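Local coordinates for protein NEQ011 (Nanoarchaeum equitans Kin4-M, PDB 6GQ8) that binds an iron(III) ion through four histidines and one cysteine and, as a neelaredoxin-type superoxide reductase, probably reduces superoxide, at residues Q44-Y49 / I63-H68; K88-A93 / K104-L109. All blocks are in the same frame, centred on the assembly; numbering follows the deposited sequence.

Contact 1: Q44-Y49 / I63-H68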
ATOM      1  N   GLN A  44       0.497 -11.342  -4.371  1.00 34.00           N
ATOM      2  CA  GLN A  44       0.336  -9.906  -4.566  1.00 36.73           C
ATOM      3  C   GLN A  44       1.129  -9.079  -3.562  1.00 31.15           C
ATOM      4  O   GLN A  44       1.720  -8.062  -3.937  1.00 30.27           O
ATOM      5  CB  GLN A  44      -1.147  -9.534  -4.492  1.00 37.39           C
ATOM      6  CG  GLN A  44      -1.482  -8.187  -5.109  1.00 41.49           C
ATOM      7  CD  GLN A  44      -2.980  -7.960  -5.217  1.00 46.95           C
ATOM      8  OE1 GLN A  44      -3.635  -7.598  -4.239  1.00 47.75           O
ATOM      9  NE2 GLN A  44      -3.532  -8.187  -6.407  1.00 45.52           N
ATOM     10  N   TRP A  45       1.158  -9.483  -2.294  1.00 27.19           N
ATOM     11  CA  TRP A  45       1.810  -8.664  -1.281  1.00 26.33           C
ATOM     12  C   TRP A  45       2.160  -9.511  -0.067  1.00 25.07           C
ATOM     13  O   TRP A  45       1.675 -10.633   0.100  1.00 25.61           O
ATOM     14  CB  TRP A  45       0.926  -7.478  -0.872  1.00 21.85           C
ATOM     15  CG  TRP A  45      -0.466  -7.844  -0.436  1.00 19.68           C
ATOM     16  CD1 TRP A  45      -1.604  -7.802  -1.199  1.00 22.95           C
ATOM     17  CD2 TRP A  45      -0.873  -8.292   0.862  1.00 20.57           C
ATOM     18  NE1 TRP A  45      -2.687  -8.196  -0.453  1.00 23.50           N
ATOM     19  CE2 TRP A  45      -2.267  -8.496   0.817  1.00 22.41           C
ATOM     20  CE3 TRP A  45      -0.195  -8.526   2.066  1.00 24.90           C
ATOM     21  CZ2 TRP A  45      -2.994  -8.936   1.923  1.00 26.84           C
ATOM     22  CZ3 TRP A  45      -0.916  -8.962   3.162  1.00 23.43           C
ATOM     23  CH2 TRP A  45      -2.302  -9.164   3.082  1.00 26.80           C
ATOM     24  N   VAL A  46       3.014  -8.946   0.785  1.00 27.67           N
ATOM     25  CA  VAL A  46       3.361  -9.534   2.073  1.00 27.83           C
ATOM     26  C   VAL A  46       3.400  -8.424   3.116  1.00 23.22           C
ATOM     27  O   VAL A  46       3.984  -7.361   2.880  1.00 20.68           O
ATOM     28  CB  VAL A  46       4.706 -10.288   2.022  1.00 35.19           C
ATOM     29  CG1 VAL A  46       5.783  -9.427   1.386  1.00 36.83           C
ATOM     30  CG2 VAL A  46       5.125 -10.725   3.417  1.00 39.03           C
ATOM     31  N   ASP A  47       2.753  -8.655   4.254  1.00 22.98           N
ATOM     32  CA  ASP A  47       2.853  -7.777   5.412  1.00 26.10           C
ATOM     33  C   ASP A  47       3.764  -8.423   6.446  1.00 27.80           C
ATOM     34  O   ASP A  47       3.678  -9.630   6.691  1.00 31.52           O
ATOM     35  CB  ASP A  47       1.479  -7.511   6.030  1.00 27.45           C
ATOM     36  CG  ASP A  47       0.743  -6.369   5.361  1.00 30.19           C
ATOM     37  OD1 ASP A  47       1.408  -5.436   4.872  1.00 31.43           O
ATOM     38  OD2 ASP A  47      -0.508  -6.400   5.336  1.00 33.40           O
ATOM     39  N   LEU A  48       4.643  -7.620   7.045  1.00 29.05           N
ATOM     40  CA  LEU A  48       5.571  -8.098   8.064  1.00 27.31           C
ATOM     41  C   LEU A  48       5.293  -7.370   9.371  1.00 29.40           C
ATOM     42  O   LEU A  48       5.325  -6.136   9.416  1.00 29.80           O
ATOM     43  CB  LEU A  48       7.022  -7.884   7.634  1.00 29.31           C
ATOM     44  CG  LEU A  48       8.090  -8.277   8.660  1.00 35.46           C
ATOM     45  CD1 LEU A  48       8.131  -9.787   8.860  1.00 35.62           C
ATOM     46  CD2 LEU A  48       9.451  -7.750   8.249  1.00 38.07           C
ATOM     47  N   TYR A  49       5.033  -8.132  10.430  1.00 26.25           N
ATOM     48  CA  TYR A  49       4.810  -7.581  11.757  1.00 30.07           C
ATOM     49  C   TYR A  49       5.858  -8.112  12.726  1.00 32.28           C
ATOM     50  O   TYR A  49       6.429  -9.189  12.525  1.00 35.95           O
ATOM     51  CB  TYR A  49       3.416  -7.936  12.288  1.00 30.47           C
ATOM     52  CG  TYR A  49       2.267  -7.489  11.409  1.00 31.25           C
ATOM     53  CD1 TYR A  49       1.612  -6.285  11.645  1.00 29.17           C
ATOM     54  CD2 TYR A  49       1.823  -8.280  10.361  1.00 31.02           C
ATOM     55  CE1 TYR A  49       0.553  -5.876  10.850  1.00 29.32           C
ATOM     56  CE2 TYR A  49       0.764  -7.882   9.560  1.00 27.87           C
ATOM     57  CZ  TYR A  49       0.135  -6.680   9.812  1.00 29.76           C
ATOM     58  OH  TYR A  49      -0.912  -6.282   9.017  1.00 35.59           O
ATOM     59  N   ILE A  63       4.980  -4.818   1.543  1.00 23.99           N
ATOM     60  CA  ILE A  63       5.616  -4.933   0.235  1.00 24.39           C
ATOM     61  C   ILE A  63       4.577  -5.431  -0.757  1.00 25.63           C
ATOM     62  O   ILE A  63       4.008  -6.516  -0.577  1.00 28.08           O
ATOM     63  CB  ILE A  63       6.829  -5.876   0.256  1.00 25.29           C
ATOM     64  CG1 ILE A  63       7.832  -5.441   1.326  1.00 29.29           C
ATOM     65  CG2 ILE A  63       7.490  -5.911  -1.115  1.00 29.67           C
ATOM     66  CD1 ILE A  63       7.888  -6.376   2.511  1.00 28.20           C
ATOM     67  N   GLU A  64       4.336  -4.649  -1.802  1.00 27.64           N
ATOM     68  CA  GLU A  64       3.450  -5.038  -2.889  1.00 27.72           C
ATOM     69  C   GLU A  64       4.293  -5.428  -4.094  1.00 28.50           C
ATOM     70  O   GLU A  64       5.156  -4.658  -4.529  1.00 25.70           O
ATOM     71  CB  GLU A  64       2.491  -3.907  -3.265  1.00 28.53           C
ATOM     72  CG  GLU A  64       1.624  -3.382  -2.134  1.00 29.08           C
ATOM     73  CD  GLU A  64       0.186  -3.866  -2.228  1.00 34.33           C
ATOM     74  OE1 GLU A  64      -0.116  -4.674  -3.133  1.00 34.06           O
ATOM     75  OE2 GLU A  64      -0.650  -3.417  -1.412  1.00 34.28           O
ATOM     76  N   PHE A  65       4.059  -6.633  -4.610  1.00 26.62           N
ATOM     77  CA  PHE A  65       4.696  -7.105  -5.835  1.00 26.55           C
ATOM     78  C   PHE A  65       3.755  -6.781  -6.989  1.00 26.49           C
ATOM     79  O   PHE A  65       2.708  -7.419  -7.140  1.00 26.65           O
ATOM     80  CB  PHE A  65       4.990  -8.600  -5.736  1.00 27.03           C
ATOM     81  CG  PHE A  65       5.630  -9.004  -4.435  1.00 35.15           C
ATOM     82  CD1 PHE A  65       6.931  -8.626  -4.139  1.00 27.67           C
ATOM     83  CD2 PHE A  65       4.925  -9.743  -3.499  1.00 32.62           C
ATOM     84  CE1 PHE A  65       7.523  -8.992  -2.941  1.00 27.88           C
ATOM     85  CE2 PHE A  65       5.509 -10.108  -2.298  1.00 30.71           C
ATOM     86  CZ  PHE A  65       6.812  -9.734  -2.020  1.00 29.50           C
ATOM     87  N   LYS A  66       4.122  -5.792  -7.804  1.00 27.22           N
ATOM     88  CA  LYS A  66       3.148  -5.102  -8.644  1.00 35.77           C
ATOM     89  C   LYS A  66       3.057  -5.621 -10.073  1.00 34.66           C
ATOM     90  O   LYS A  66       2.003  -5.467 -10.700  1.00 30.80           O
ATOM     91  CB  LYS A  66       3.462  -3.601  -8.689  1.00 36.94           C
ATOM     92  CG  LYS A  66       3.218  -2.873  -7.378  1.00 38.47           C
ATOM     93  CD  LYS A  66       1.759  -2.966  -6.981  1.00 35.69           C
ATOM     94  CE  LYS A  66       1.304  -1.753  -6.198  1.00 33.41           C
ATOM     95  NZ  LYS A  66      -0.141  -1.873  -5.890  1.00 33.39           N
ATOM     96  N   ALA A  67       4.117  -6.216 -10.615  1.00 29.89           N
ATOM     97  CA  ALA A  67       4.133  -6.643 -12.008  1.00 31.52           C
ATOM     98  C   ALA A  67       3.885  -8.143 -12.100  1.00 34.26           C
ATOM     99  O   ALA A  67       4.518  -8.928 -11.385  1.00 31.74           O
ATOM    100  CB  ALA A  67       5.458  -6.280 -12.679  1.00 33.43           C
ATOM    101  N   HIS A  68       2.975  -8.536 -12.991  1.00 32.45           N
ATOM    102  CA  HIS A  68       2.579  -9.931 -13.147  1.00 33.15           C
ATOM    103  C   HIS A  68       2.327 -10.245 -14.616  1.00 38.52           C
ATOM    104  O   HIS A  68       1.375 -10.951 -14.966  1.00 42.46           O
ATOM    105  CB  HIS A  68       1.345 -10.254 -12.305  1.00 33.92           C
ATOM    106  CG  HIS A  68       1.458  -9.816 -10.877  1.00 31.89           C
ATOM    107  ND1 HIS A  68       2.259 -10.462  -9.962  1.00 30.01           N
ATOM    108  CD2 HIS A  68       0.867  -8.796 -10.207  1.00 28.78           C
ATOM    109  CE1 HIS A  68       2.165  -9.856  -8.791  1.00 33.16           C
ATOM    110  NE2 HIS A  68       1.324  -8.845  -8.912  1.00 27.79           N
TER

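Contact 2: K88-A93 / K104-L109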
ATOM      1  N   LYS A  88      12.724  -9.202  22.747  1.00 61.94           N
ATOM      2  CA  LYS A  88      12.454 -10.485  22.124  1.00 61.74           C
ATOM      3  C   LYS A  88      10.984 -10.591  21.739  1.00 56.37           C
ATOM      4  O   LYS A  88      10.120  -9.891  22.272  1.00 52.39           O
ATOM      5  CB  LYS A  88      12.853 -11.630  23.057  1.00 70.65           C
ATOM      6  CG  LYS A  88      14.354 -11.711  23.281  1.00 74.91           C
ATOM      7  CD  LYS A  88      14.754 -12.948  24.065  1.00 81.51           C
ATOM      8  CE  LYS A  88      16.268 -13.040  24.187  1.00 84.29           C
ATOM      9  NZ  LYS A  88      16.700 -14.188  25.030  1.00 88.86           N
ATOM     10  N   GLY A  89      10.716 -11.489  20.799  1.00 64.40           N
ATOM     11  CA  GLY A  89       9.373 -11.660  20.281  1.00 61.88           C
ATOM     12  C   GLY A  89       9.411 -12.538  19.046  1.00 59.99           C
ATOM     13  O   GLY A  89      10.366 -13.287  18.836  1.00 63.59           O
ATOM     14  N   LYS A  90       8.369 -12.429  18.231  1.00 56.72           N
ATOM     15  CA  LYS A  90       8.291 -13.202  17.001  1.00 54.77           C
ATOM     16  C   LYS A  90       7.907 -12.303  15.837  1.00 47.92           C
ATOM     17  O   LYS A  90       7.087 -11.390  15.983  1.00 45.09           O
ATOM     18  CB  LYS A  90       7.285 -14.356  17.124  1.00 59.25           C
ATOM     19  CG  LYS A  90       5.864 -13.932  17.446  1.00 61.95           C
ATOM     20  CD  LYS A  90       4.979 -15.150  17.655  1.00 69.17           C
ATOM     21  CE  LYS A  90       3.546 -14.756  17.968  1.00 72.53           C
ATOM     22  NZ  LYS A  90       2.682 -15.956  18.154  1.00 77.04           N
ATOM     23  N   LEU A  91       8.507 -12.568  14.682  1.00 43.72           N
ATOM     24  CA  LEU A  91       8.116 -11.920  13.442  1.00 44.89           C
ATOM     25  C   LEU A  91       6.947 -12.670  12.821  1.00 45.20           C
ATOM     26  O   LEU A  91       6.860 -13.898  12.894  1.00 47.66           O
ATOM     27  CB  LEU A  91       9.290 -11.869  12.463  1.00 44.59           C
ATOM     28  CG  LEU A  91      10.437 -10.939  12.857  1.00 43.02           C
ATOM     29  CD1 LEU A  91      11.573 -11.035  11.857  1.00 43.95           C
ATOM     30  CD2 LEU A  91       9.933  -9.509  12.944  1.00 40.17           C
ATOM     31  N   ILE A  92       6.047 -11.920  12.194  1.00 40.85           N
ATOM     32  CA  ILE A  92       4.852 -12.489  11.586  1.00 39.87           C
ATOM     33  C   ILE A  92       4.768 -11.987  10.154  1.00 36.24           C
ATOM     34  O   ILE A  92       4.738 -10.774   9.917  1.00 36.86           O
ATOM     35  CB  ILE A  92       3.577 -12.127  12.367  1.00 39.89           C
ATOM     36  CG1 ILE A  92       3.691 -12.592  13.823  1.00 41.42           C
ATOM     37  CG2 ILE A  92       2.352 -12.741  11.705  1.00 42.81           C
ATOM     38  CD1 ILE A  92       2.571 -12.102  14.718  1.00 43.24           C
ATOM     39  N   ALA A  93       4.752 -12.914   9.202  1.00 38.63           N
ATOM     40  CA  ALA A  93       4.610 -12.588   7.792  1.00 33.24           C
ATOM     41  C   ALA A  93       3.251 -13.069   7.313  1.00 32.87           C
ATOM     42  O   ALA A  93       2.864 -14.211   7.581  1.00 33.42           O
ATOM     43  CB  ALA A  93       5.725 -13.222   6.958  1.00 37.49           C
ATOM     44  N   LYS A 104       0.026 -17.295   6.737  1.00 38.68           N
ATOM     45  CA  LYS A 104       0.781 -16.707   7.834  1.00 37.72           C
ATOM     46  C   LYS A 104       1.959 -17.595   8.210  1.00 44.23           C
ATOM     47  O   LYS A 104       1.863 -18.826   8.168  1.00 41.95           O
ATOM     48  CB  LYS A 104      -0.103 -16.499   9.072  1.00 41.15           C
ATOM     49  CG  LYS A 104       0.593 -15.776  10.217  1.00 45.22           C
ATOM     50  CD  LYS A 104      -0.325 -15.579  11.411  1.00 49.21           C
ATOM     51  CE  LYS A 104      -0.383 -16.841  12.258  1.00 55.34           C
ATOM     52  NZ  LYS A 104      -0.973 -16.600  13.604  1.00 62.39           N
ATOM     53  N   THR A 105       3.071 -16.958   8.579  1.00 43.97           N
ATOM     54  CA  THR A 105       4.235 -17.634   9.131  1.00 47.25           C
ATOM     55  C   THR A 105       4.777 -16.809  10.288  1.00 44.97           C
ATOM     56  O   THR A 105       4.844 -15.580  10.204  1.00 42.97           O
ATOM     57  CB  THR A 105       5.330 -17.834   8.072  1.00 49.54           C
ATOM     58  OG1 THR A 105       4.857 -18.720   7.050  1.00 53.29           O
ATOM     59  CG2 THR A 105       6.599 -18.409   8.691  1.00 51.92           C
ATOM     60  N   GLU A 106       5.164 -17.488  11.366  1.00 46.25           N
ATOM     61  CA  GLU A 106       5.758 -16.847  12.529  1.00 49.78           C
ATOM     62  C   GLU A 106       7.171 -17.375  12.724  1.00 51.08           C
ATOM     63  O   GLU A 106       7.438 -18.558  12.486  1.00 53.25           O
ATOM     64  CB  GLU A 106       4.924 -17.097  13.792  1.00 54.75           C
ATOM     65  CG  GLU A 106       3.522 -16.510  13.737  1.00 57.58           C
ATOM     66  CD  GLU A 106       2.680 -16.878  14.945  1.00 66.52           C
ATOM     67  OE1 GLU A 106       3.199 -17.558  15.856  1.00 71.05           O
ATOM     68  OE2 GLU A 106       1.496 -16.485  14.983  1.00 69.56           O
ATOM     69  N   LYS A 107       8.075 -16.495  13.150  1.00 48.39           N
ATOM     70  CA  LYS A 107       9.444 -16.890  13.449  1.00 52.33           C
ATOM     71  C   LYS A 107       9.924 -16.134  14.677  1.00 55.21           C
ATOM     72  O   LYS A 107       9.837 -14.903  14.724  1.00 53.99           O
ATOM     73  CB  LYS A 107      10.368 -16.610  12.259  1.00 53.73           C
ATOM     74  CG  LYS A 107      11.742 -17.246  12.367  1.00 57.14           C
ATOM     75  CD  LYS A 107      12.556 -16.974  11.115  1.00 58.46           C
ATOM     76  CE  LYS A 107      13.818 -17.814  11.083  1.00 63.06           C
ATOM     77  NZ  LYS A 107      13.499 -19.267  11.143  1.00 66.99           N
ATOM     78  N   GLU A 108      10.436 -16.869  15.661  1.00 59.85           N
ATOM     79  CA  GLU A 108      10.956 -16.244  16.868  1.00 66.89           C
ATOM     80  C   GLU A 108      12.204 -15.428  16.557  1.00 65.56           C
ATOM     81  O   GLU A 108      13.086 -15.868  15.815  1.00 64.52           O
ATOM     82  CB  GLU A 108      11.266 -17.304  17.923  1.00 75.11           C
ATOM     83  CG  GLU A 108      11.079 -16.820  19.349  1.00 83.73           C
ATOM     84  CD  GLU A 108       9.628 -16.512  19.668  1.00 87.07           C
ATOM     85  OE1 GLU A 108       9.375 -15.550  20.426  1.00 89.34           O
ATOM     86  OE2 GLU A 108       8.740 -17.223  19.152  1.00 86.38           O
ATOM     87  N   LEU A 109      12.277 -14.235  17.138  1.00 65.72           N
ATOM     88  CA  LEU A 109      13.395 -13.330  16.896  1.00 64.97           C
ATOM     89  C   LEU A 109      14.641 -13.762  17.660  1.00 75.54           C
ATOM     90  O   LEU A 109      14.582 -14.079  18.848  1.00 80.92           O
ATOM     91  CB  LEU A 109      13.014 -11.900  17.282  1.00 61.30           C
ATOM     92  CG  LEU A 109      13.946 -10.804  16.766  1.00 61.34           C
ATOM     93  CD1 LEU A 109      13.939 -10.756  15.247  1.00 55.89           C
ATOM     94  CD2 LEU A 109      13.559  -9.458  17.353  1.00 63.99           C
ATOM     95  OXT LEU A 109      15.739 -13.800  17.106  1.00 78.87           O
TER
HETATM   96  O   HOH W   1      12.706 -13.566  20.505  1.00 46.24           O

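Contact 1: Q44-Y49 / I63-H68
Three backbone hydrogen bonds stitch Gln44-Tyr49 to Ile63-His68 as the two arms of an antiparallel beta hairpin. Val46 and Ile63 form a hydrogen-bonded pair: Val46 N gives to Ile63 O at 3.0 Å, and Ile63 N returns a nearly straight bond to Val46 O, 171° at the hydrogen. Phe65 N reaches Gln44 O at 2.8 Å but comes from above the carbonyl plane, just where the strand 58-65 is ending. Between these bonds sits the non-hydrogen-bonded pair Trp45 and Glu64, where Trp45 CA lies 3.2 Å from Ile63 O, a bent CA-H...O contact.

The apolar contact lies on the face carrying Val46 and Ile63. Val46 CG1, in the crowded position between its own N and carbonyl carbon, rests against Phe65 CZ at 3.6 Å and also meets Ile63 CB at 3.9 Å.

On the other face Trp45 and Glu64 run side by side. Glu64 bends at chi2 (-104°), which sets OE1 3.7 Å from Trp45 CB, with carboxylate and indole planes 55° apart. The polar ends look to other chains: Trp45 NE1 bonds His59 of the third subunit, while Glu64 OE1 pairs with Lys66 of the fourth and OE2 with Arg62 of the third.

Val46 and Ile63 thus face the second sheet, Val46 touching Ile27 of strand 22-29 and Ile63 touching Val81 of strand 74-84, while strand 89-97 flanks 43-52 and a strand of the second subunit continues the sheet beyond 58-65.

Contact 2: K88-A93 / K104-L109
Lys90 starts with CG in the crowded position between its backbone N and carbonyl carbon (chi1 59°) and then runs fully extended, whereas Glu106 has CG anti to its carbonyl carbon (chi1 -63°) and is also extended. These shapes lay the two side chains alongside each other, pointing the same way, on one face of the C-terminal antiparallel beta hairpin, strands 89-97 and 101-108. Lys90 NZ meets Glu106 OE1 at 2.8 Å, well above the carboxylate plane. Lys104, bent at chi3, brings its NZ to Glu106 OE2, again at 2.8 Å and above that plane, so one carboxylate is held by two ammonium groups and its rotation is probably restrained. An alanine in place of Lys90 removes the ammonium group and the CD and CE methylenes that lie against OE1, and would probably leave the Glu106 carboxylate less firmly fixed.

Ile92 sits on the same face: its CG1 meets Glu106 CG, and its CG2 lies against Lys104 CG at 3.8 Å, giving the charged network an apolar base. Met1 of the third subunit packs on this isoleucine.

The backbone ladder itself is regular. Leu91 and Lys107 exchange two backbone bonds, as do Ala93 and Thr105, the straightest of these being Ala93 N to Thr105 O at 171°. Leu91 and Ala93 lie on the opposite face, packing on Ile16 and Ile14 of strand 12-19 respectively, and Leu91 CD1 meets Leu109 CD1 obliquely at 4.1 Å.

The chain terminus is tied down as well. Leu109 N gives a 2.7 Å bond to Gly89 O, and a water accepts a hydrogen bond from Gly89 N and donates one to the terminal carboxylate at Leu109 O, 2.6 Å from the water oxygen.

From the N terminus, the chain passes strands 12-19 and 22-29 before contact 1, where 63-68 returns against 44-49 and closes a hairpin with 13 residues between the segments. Strand 74-84 then goes to the other sheet, and contact 2 closes the last hairpin, with 10 residues between 88-93 and 104-109. The two closures follow in series, neither nested nor crossed, their centres 18 Å apart on opposite sides of the chain's centre. Strands 43-52 and 89-97 join them as antiparallel neighbours: Tyr49 N lies 2.7 Å from Ile92 O, a probable hydrogen bond, so both hairpins build one sheet facing the three-stranded one.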